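Citryl-CoA lyase (PDB 6HXP) probably cleaves citryl-CoA into acetyl-CoA and oxaloacetate, as a four-chain member of the citrate synthase family that binds coenzyme A. Local coordinates at residues A[223-228]-A[232-237]. Residues are numbered along the deposited sequence; the frame is centred on the assembly and turned at random.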
# COMPACT_ATOMS: atom_id res chain seq x y z
N TYR A 223 16.33 -1.36 -0.65
CA TYR A 223 17.54 -1.03 0.12
C TYR A 223 18.55 -0.32 -0.79
O TYR A 223 19.20 0.65 -0.39
CB TYR A 223 18.13 -2.32 0.72
CG TYR A 223 19.48 -2.10 1.37
CD1 TYR A 223 19.59 -1.58 2.66
CD2 TYR A 223 20.65 -2.37 0.68
CE1 TYR A 223 20.84 -1.38 3.25
CE2 TYR A 223 21.89 -2.05 1.22
CZ TYR A 223 21.98 -1.60 2.51
OH TYR A 223 23.26 -1.35 3.00
N GLU A 224 18.77 -0.83 -1.99
CA GLU A 224 19.70 -0.21 -2.92
C GLU A 224 19.27 1.22 -3.25
O GLU A 224 20.09 2.16 -3.22
CB GLU A 224 19.83 -1.07 -4.19
CG GLU A 224 20.92 -0.56 -5.11
CD GLU A 224 21.10 -1.41 -6.33
OE1 GLU A 224 20.12 -1.63 -7.07
OE2 GLU A 224 22.24 -1.90 -6.55
N GLU A 225 17.97 1.44 -3.50
CA GLU A 225 17.50 2.78 -3.81
C GLU A 225 17.76 3.73 -2.60
O GLU A 225 18.20 4.87 -2.79
CB GLU A 225 16.01 2.77 -4.12
CG GLU A 225 15.48 4.09 -4.66
CD GLU A 225 15.99 4.46 -6.05
OE1 GLU A 225 16.23 3.53 -6.86
OE2 GLU A 225 16.12 5.68 -6.34
N LEU A 226 17.45 3.28 -1.39
CA LEU A 226 17.61 4.11 -0.20
C LEU A 226 19.04 4.45 0.16
O LEU A 226 19.26 5.48 0.78
CB LEU A 226 16.94 3.45 1.00
CG LEU A 226 15.41 3.35 0.95
CD1 LEU A 226 14.88 2.52 2.12
CD2 LEU A 226 14.77 4.77 0.95
N THR A 227 19.99 3.56 -0.16
CA THR A 227 21.37 3.72 0.27
C THR A 227 22.30 4.15 -0.82
O THR A 227 23.45 4.51 -0.50
CB THR A 227 21.86 2.40 0.90
OG1 THR A 227 21.87 1.36 -0.09
CG2 THR A 227 21.03 2.02 2.13
N THR A 228 21.89 4.13 -2.10
CA THR A 228 22.79 4.53 -3.18
C THR A 228 22.31 5.69 -4.04
O THR A 228 23.07 6.13 -4.90
CB THR A 228 23.14 3.32 -4.08
OG1 THR A 228 22.04 2.96 -4.88
CG2 THR A 228 23.60 2.13 -3.30
N PHE A 232 14.33 11.52 -4.11
CA PHE A 232 13.61 12.16 -5.19
C PHE A 232 14.30 12.01 -6.54
O PHE A 232 13.89 12.66 -7.50
CB PHE A 232 13.31 13.64 -4.87
CG PHE A 232 11.95 14.12 -5.36
CD1 PHE A 232 10.78 13.60 -4.84
CD2 PHE A 232 11.86 15.09 -6.34
CE1 PHE A 232 9.54 14.07 -5.28
CE2 PHE A 232 10.61 15.59 -6.75
CZ PHE A 232 9.46 15.04 -6.24
N SER A 233 15.30 11.10 -6.67
CA SER A 233 15.96 10.91 -7.94
C SER A 233 15.07 10.20 -8.97
O SER A 233 15.32 10.36 -10.17
CB SER A 233 17.28 10.17 -7.76
OG SER A 233 17.08 8.84 -7.36
N LYS A 234 14.04 9.46 -8.52
CA LYS A 234 13.15 8.75 -9.46
C LYS A 234 11.98 9.64 -9.85
O LYS A 234 10.90 9.65 -9.23
CB LYS A 234 12.65 7.43 -8.87
CG LYS A 234 13.79 6.46 -8.63
CD LYS A 234 14.60 6.13 -9.91
CE LYS A 234 15.64 5.04 -9.76
NZ LYS A 234 16.84 5.54 -9.05
N ARG A 235 12.24 10.45 -10.84
CA ARG A 235 11.27 11.39 -11.38
C ARG A 235 11.55 11.51 -12.86
O ARG A 235 12.71 11.32 -13.28
CB ARG A 235 11.36 12.75 -10.69
CG ARG A 235 12.68 13.49 -10.89
CD ARG A 235 12.61 14.86 -10.23
NE ARG A 235 13.81 15.64 -10.52
CZ ARG A 235 14.93 15.62 -9.80
NH1 ARG A 235 15.97 16.36 -10.17
NH2 ARG A 235 15.01 14.87 -8.71
N LEU A 236 10.53 11.70 -13.65
CA LEU A 236 10.72 11.83 -15.09
C LEU A 236 11.12 13.26 -15.43
O LEU A 236 10.99 14.16 -14.61
CB LEU A 236 9.43 11.51 -15.86
CG LEU A 236 8.72 10.19 -15.53
CD1 LEU A 236 7.48 10.06 -16.38
CD2 LEU A 236 9.64 8.99 -15.70
N ASP A 237 11.63 13.45 -16.65
CA ASP A 237 11.95 14.76 -17.24
C ASP A 237 10.85 14.94 -18.29
O ASP A 237 10.78 14.16 -19.24
CB ASP A 237 13.34 14.71 -17.87
CG ASP A 237 13.75 15.91 -18.70
OD1 ASP A 237 13.05 16.95 -18.64
OD2 ASP A 237 14.77 15.82 -19.40
O HOH W 1 15.87 7.87 -4.91
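Glu225 on the last turn of helix 206-228 faces Ser233 and Lys234 in the loop that follows, and the two backbones stay well apart. The closest CA atoms, those of Glu225 and Ser233, are 9.2 Å from each other. The loop runs on to helix 238-241, and Lys234 is the centre of an inverse gamma turn. Side chains and one water bridge the gap. Glu225 and Lys234 reach out from opposite directions and form a salt bridge. Lys234 NZ donates to Glu225 OE2 at 2.8 Å, on the syn lone pair. A weaker bond of 3.0 Å joins Lys234 NZ to Glu225 OE1, so the ammonium sits across both carboxylate oxygens. Chi1 of -63° sets Lys234 CG beside its backbone N, 3.4 Å from Glu225 OE2. Bends at chi2 and chi4 (-76°) then carry NZ round to the carboxylate. The salt bridge ties the C-terminal turn of helix 206-228 to its exit loop, within the largely helical citrate synthase fold and away from the coenzyme A site. A water donates to Glu225 OE2 at 2.6 Å and also hydrogen-bonds Ser233 OG at 2.9 Å. It links the serine to the carboxylate, which the hydroxyl does not bond directly. Arg75 of helix 69-79 also pairs with Glu225 OE1, which probably favours the ionised carboxylate. Lys234 NZ bonds Ile4 O of a neighbouring subunit, and the lysine makes a cation-pi contact with Trp5 of that same subunit.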